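Local structure of bartonella effector protein (Bep) substrate of VirB T4SS (Bartonella sp. AR 15-3, 4M16) at residues D137-E140 with E141-L145; S147-Y151 with I152-R156. The protein probably transfers AMP from ATP onto tyrosine or threonine side chains of target proteins, using the N-terminal Fic domain that makes up this chain. All coordinates share one frame; numbering follows the deposited sequence.

Following the chain from its N terminus, both contacts use helix 135-152, in series, and they neither nest nor cross. Contact 1 (137-140 with 141-145) lies within the first turns, where Phe138, Thr142 and Val143 face helices 159-174 and 200-214. Contact 2 (147-151 with 152-156) follows at the other end, where the helix ends at Ile152, His153 leaves it and the chain turns into the short loop before helix 159-174. Each joins adjoining segments, so neither closes a long loop. The centres are about 16 Å apart, contact 1 toward the periphery and contact 2 near the middle of the domain, so the helix joins a partly exposed start to the buried opening of the Fic motif.

Contact 1. Residues D137-E140 with E141-L145; sequences DFIE and ETVKL
Thr142 sits one turn after Phe138 and meets it through a methyl, a hydroxyl and the backbone N. Its CG2 lies over one face of the Phe138 ring, displaced toward the rim, with CZ the nearest ring atom at 3.4 Å; this is a CH-pi contact, 24° off the ring normal. The same residue grips Phe138 O with two donors, OG1 at 2.8 Å and the backbone N at 2.9 Å, which reach the carbonyl from opposite faces of its plane. A chi1 of 53° sets OG1 between backbone N and carbonyl carbon and turns it back along the helix onto that oxygen. Thr142 and Glu140 are each modelled in two conformers, so their side-chain contacts hold for the conformer described.

On the polar side Lys144 NZ bridges two carboxylates, Glu140 OE2 at 2.9 Å and Glu141 OE2 at 3.0 Å. It meets the first on the anti side and the second on the syn side, in both cases out of the carboxylate plane, and a bend at chi3 of the lysine carries NZ back to them. Its positive charge probably offsets the repulsion between the two acids. Ile139 CG2 and Val143 CG2 touch more lightly, 4.1 Å apart.

Further out, His204 hydrogen-bonds Glu140 OE1. The Phe138 ring stacks on His176 and packs on Ala171 and Ala174, while Val143 meets Met207 and Phe211 of helix 200-214. Backbone bonds such as Val143 N to Ile139 O are those of an alpha-helix; its amphipathic character shows in the salt-bridge network on one side and, on another, Phe138, Ile139 and Val143 buried in the mainly helical Fic domain.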
loop_
_atom_site.group_PDB
_atom_site.type_symbol
_atom_site.label_atom_id
_atom_site.label_comp_id
_atom_site.label_asym_id
_atom_site.label_seq_id
_atom_site.Cartn_x
_atom_site.Cartn_y
_atom_site.Cartn_z
ATOM N N ASP A 137 14.807 -7.463 15.034
ATOM C CA ASP A 137 14.966 -6.057 14.672
ATOM C C ASP A 137 14.288 -5.779 13.341
ATOM O O ASP A 137 13.740 -4.710 13.173
ATOM C CB ASP A 137 16.440 -5.661 14.608
ATOM C CG ASP A 137 17.089 -5.537 16.009
ATOM O OD1 ASP A 137 16.367 -5.540 17.020
ATOM O OD2 ASP A 137 18.326 -5.521 16.092
ATOM N N PHE A 138 14.372 -6.727 12.395
ATOM C CA PHE A 138 13.695 -6.589 11.131
ATOM C C PHE A 138 12.175 -6.471 11.353
ATOM O O PHE A 138 11.523 -5.618 10.746
ATOM C CB PHE A 138 14.059 -7.711 10.121
ATOM C CG PHE A 138 13.344 -7.583 8.821
ATOM C CD1 PHE A 138 13.818 -6.701 7.841
ATOM C CD2 PHE A 138 12.182 -8.292 8.559
ATOM C CE1 PHE A 138 13.144 -6.549 6.619
ATOM C CE2 PHE A 138 11.489 -8.121 7.351
ATOM C CZ PHE A 138 11.980 -7.276 6.378
ATOM N N ILE A 139 11.583 -7.289 12.215
ATOM C CA ILE A 139 10.165 -7.126 12.481
ATOM C C ILE A 139 9.845 -5.755 13.121
ATOM O O ILE A 139 8.921 -5.078 12.728
ATOM C CB ILE A 139 9.632 -8.315 13.287
ATOM C CG1 ILE A 139 9.501 -9.500 12.328
ATOM C CG2 ILE A 139 8.253 -8.016 13.842
ATOM C CD1 ILE A 139 9.331 -10.806 13.043
ATOM N N GLU A 140 10.617 -5.351 14.104
ATOM C CA GLU A 140 10.362 -4.074 14.788
ATOM C C GLU A 140 10.383 -2.946 13.768
ATOM O O GLU A 140 9.520 -2.099 13.774
ATOM C CB GLU A 140 11.401 -3.836 15.894
ATOM C CG GLU A 140 11.474 -2.430 16.459
ATOM C CD GLU A 140 10.341 -2.070 17.401
ATOM O OE1 GLU A 140 9.540 -2.951 17.781
ATOM O OE2 GLU A 140 10.278 -0.916 17.805
ATOM N N GLU A 141 11.401 -2.925 12.887
ATOM C CA GLU A 141 11.557 -1.788 11.993
ATOM C C GLU A 141 10.531 -1.827 10.861
ATOM O O GLU A 141 10.033 -0.768 10.450
ATOM C CB GLU A 141 12.974 -1.725 11.416
ATOM C CG GLU A 141 14.051 -1.409 12.448
ATOM C CD GLU A 141 13.687 -0.203 13.311
ATOM O OE1 GLU A 141 13.419 0.872 12.738
ATOM O OE2 GLU A 141 13.657 -0.349 14.580
ATOM N N THR A 142 10.198 -3.026 10.384
ATOM C CA THR A 142 9.149 -3.134 9.365
ATOM C C THR A 142 7.777 -2.781 9.900
ATOM O O THR A 142 6.999 -2.142 9.196
ATOM C CB THR A 142 9.061 -4.489 8.608
ATOM O OG1 THR A 142 8.973 -5.595 9.507
ATOM C CG2 THR A 142 10.253 -4.646 7.618
ATOM N N VAL A 143 7.457 -3.166 11.115
ATOM C CA VAL A 143 6.171 -2.771 11.714
ATOM C C VAL A 143 5.994 -1.254 11.711
ATOM O O VAL A 143 4.950 -0.729 11.228
ATOM C CB VAL A 143 6.042 -3.283 13.156
ATOM C CG1 VAL A 143 4.906 -2.566 13.883
ATOM C CG2 VAL A 143 5.846 -4.786 13.194
ATOM N N LYS A 144 7.037 -0.535 12.142
ATOM C CA LYS A 144 6.981 0.931 12.161
ATOM C C LYS A 144 6.862 1.567 10.744
ATOM O O LYS A 144 6.011 2.453 10.497
ATOM C CB LYS A 144 8.180 1.523 12.914
ATOM C CG LYS A 144 8.116 1.252 14.402
ATOM C CD LYS A 144 9.281 1.832 15.210
ATOM C CE LYS A 144 10.554 1.104 14.886
ATOM N NZ LYS A 144 11.521 1.082 16.035
ATOM N N LEU A 145 7.724 1.104 9.834
ATOM C CA LEU A 145 7.722 1.577 8.463
ATOM C C LEU A 145 6.450 1.243 7.701
ATOM O O LEU A 145 5.906 2.085 6.955
ATOM C CB LEU A 145 8.968 1.048 7.719
ATOM C CG LEU A 145 10.233 1.889 7.845
ATOM C CD1 LEU A 145 11.377 1.051 7.280
ATOM C CD2 LEU A 145 10.152 3.247 7.117
#

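Contact 2. Residues S147-Y151 with I152-R156; sequences SFLNY and IHPFR
His153 turns its imidazole back over the last helical turn, and its ND1 donates to Asn150 O at 2.8 Å. The bond is noticeably bent, 133° at the hydrogen; it uses a lone pair in the carbonyl plane, although the oxygen stands 30° out of the ring plane. Pro154, four residues on from Asn150, lacks an N-H, and the imidazole supplies a donor to this carbonyl at the helix end. The Asn150 side chain runs alongside the ring with its amide almost perpendicular to it, OD1 lying 3.6 Å from His153 CE1. OD1 takes its hydrogen bond from Gln163, and His153 NE2 is bonded to Glu160, so the polar ends of this buried side are held by the following helix. The helix closes with His153 N to Leu149 O, 3.1 Å, and His153 then leaves helical geometry with a positive phi. A light touch on the buried side joins Leu149 CD1 to Pro154 CD, 4.2 Å.

The other side is held by van der Waals contacts: the Phe148 and Tyr151 rings are partly exposed, while Ile152, which both touch, is buried. A chi1 of 180° leans the Phe148 ring along the helix, and Ile152 CD1 comes over one face, 3.9 Å from CE1, as a CH-pi contact. Between the side chains, Tyr151 CD2 and Ile152 CG1 are 4.3 Å apart.

His153, Pro154 and Phe155 are the His-Pro-Phe start of the Fic signature motif, whose histidine serves in catalysis in active relatives. Arg81 NE hydrogen-bonds His153 O, and Phe107 stacks on the imidazole. Helix 110-126 covers Phe148, Leu149 and Ile152, helix 185-197 meets Asn150, and helix 159-174 packs against Leu149 and Pro154, placing the turn among three helices.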
loop_
_atom_site.group_PDB
_atom_site.type_symbol
_atom_site.label_atom_id
_atom_site.label_comp_id
_atom_site.label_asym_id
_atom_site.label_seq_id
_atom_site.Cartn_x
_atom_site.Cartn_y
_atom_site.Cartn_z
ATOM N N SER A 147 3.377 0.623 9.138
ATOM C CA SER A 147 2.333 1.501 9.689
ATOM C C SER A 147 2.440 2.915 9.114
ATOM O O SER A 147 1.431 3.563 8.839
ATOM C CB SER A 147 2.404 1.614 11.194
ATOM O OG SER A 147 2.221 0.347 11.788
ATOM N N PHE A 148 3.657 3.403 8.940
ATOM C CA PHE A 148 3.851 4.755 8.458
ATOM C C PHE A 148 3.342 4.833 6.999
ATOM O O PHE A 148 2.530 5.680 6.671
ATOM C CB PHE A 148 5.326 5.184 8.599
ATOM C CG PHE A 148 5.634 6.605 8.106
ATOM C CD1 PHE A 148 4.708 7.639 8.207
ATOM C CD2 PHE A 148 6.923 6.913 7.609
ATOM C CE1 PHE A 148 5.036 8.942 7.795
ATOM C CE2 PHE A 148 7.233 8.198 7.182
ATOM C CZ PHE A 148 6.283 9.215 7.288
ATOM N N LEU A 149 3.781 3.914 6.140
ATOM C CA LEU A 149 3.345 3.938 4.775
ATOM C C LEU A 149 1.822 3.727 4.661
ATOM O O LEU A 149 1.189 4.409 3.862
ATOM C CB LEU A 149 4.133 2.934 3.909
ATOM C CG LEU A 149 3.710 2.933 2.421
ATOM C CD1 LEU A 149 3.987 4.277 1.803
ATOM C CD2 LEU A 149 4.384 1.801 1.654
ATOM N N ASN A 150 1.248 2.810 5.450
ATOM C CA ASN A 150 -0.197 2.598 5.498
ATOM C C ASN A 150 -0.896 3.949 5.796
ATOM O O ASN A 150 -1.873 4.296 5.156
ATOM C CB ASN A 150 -0.593 1.536 6.523
ATOM C CG ASN A 150 -2.080 1.269 6.523
ATOM O OD1 ASN A 150 -2.640 0.796 5.502
ATOM N ND2 ASN A 150 -2.742 1.604 7.623
ATOM N N TYR A 151 -0.407 4.662 6.798
ATOM C CA TYR A 151 -0.988 5.974 7.146
ATOM C C TYR A 151 -0.908 6.972 6.013
ATOM O O TYR A 151 -1.880 7.704 5.754
ATOM C CB TYR A 151 -0.277 6.568 8.357
ATOM C CG TYR A 151 -0.459 8.050 8.511
ATOM C CD1 TYR A 151 -1.628 8.593 9.001
ATOM C CD2 TYR A 151 0.574 8.930 8.136
ATOM C CE1 TYR A 151 -1.771 9.991 9.085
ATOM C CE2 TYR A 151 0.437 10.297 8.241
ATOM C CZ TYR A 151 -0.714 10.828 8.714
ATOM O OH TYR A 151 -0.804 12.227 8.794
ATOM N N ILE A 152 0.214 6.962 5.281
ATOM C CA ILE A 152 0.396 7.877 4.156
ATOM C C ILE A 152 -0.642 7.667 3.027
ATOM O O ILE A 152 -1.283 8.649 2.606
ATOM C CB ILE A 152 1.827 7.841 3.537
ATOM C CG1 ILE A 152 2.861 8.258 4.557
ATOM C CG2 ILE A 152 1.876 8.853 2.395
ATOM C CD1 ILE A 152 4.310 8.158 4.074
ATOM N N HIS A 153 -0.835 6.403 2.609
ATOM C CA HIS A 153 -1.811 6.024 1.610
ATOM C C HIS A 153 -1.684 6.974 0.431
ATOM O O HIS A 153 -2.632 7.682 0.096
ATOM C CB HIS A 153 -3.249 6.026 2.162
ATOM C CG HIS A 153 -3.892 4.669 2.180
ATOM N ND1 HIS A 153 -3.324 3.596 2.837
ATOM C CD2 HIS A 153 -5.047 4.223 1.654
ATOM C CE1 HIS A 153 -4.120 2.552 2.728
ATOM N NE2 HIS A 153 -5.152 2.903 1.978
ATOM N N PRO A 154 -0.501 6.995 -0.199
ATOM C CA PRO A 154 -0.178 8.010 -1.163
ATOM C C PRO A 154 -0.904 7.948 -2.530
ATOM O O PRO A 154 -0.788 8.899 -3.264
ATOM C CB PRO A 154 1.323 7.800 -1.393
ATOM C CG PRO A 154 1.554 6.349 -1.149
ATOM C CD PRO A 154 0.620 6.053 0.000
ATOM N N PHE A 155 -1.526 6.831 -2.888
ATOM C CA PHE A 155 -2.280 6.693 -4.170
ATOM C C PHE A 155 -3.794 6.873 -4.028
ATOM O O PHE A 155 -4.350 6.655 -2.952
ATOM C CB PHE A 155 -1.964 5.319 -4.816
ATOM C CG PHE A 155 -0.505 5.057 -4.958
ATOM C CD1 PHE A 155 0.236 5.679 -5.935
ATOM C CD2 PHE A 155 0.159 4.202 -4.062
ATOM C CE1 PHE A 155 1.630 5.476 -6.013
ATOM C CE2 PHE A 155 1.520 4.013 -4.132
ATOM C CZ PHE A 155 2.265 4.607 -5.144
ATOM N N ARG A 156 -4.487 7.223 -5.136
ATOM C CA ARG A 156 -5.932 7.271 -5.094
ATOM C C ARG A 156 -6.547 5.960 -4.616
ATOM O O ARG A 156 -7.495 5.962 -3.842
ATOM C CB ARG A 156 -6.543 7.712 -6.441
ATOM C CG ARG A 156 -8.051 7.754 -6.455
ATOM C CD ARG A 156 -8.608 8.655 -5.398
ATOM N NE ARG A 156 -10.042 8.604 -5.443
ATOM C CZ ARG A 156 -10.810 7.613 -4.972
ATOM N NH1 ARG A 156 -10.319 6.478 -4.432
ATOM N NH2 ARG A 156 -12.089 7.713 -5.089
#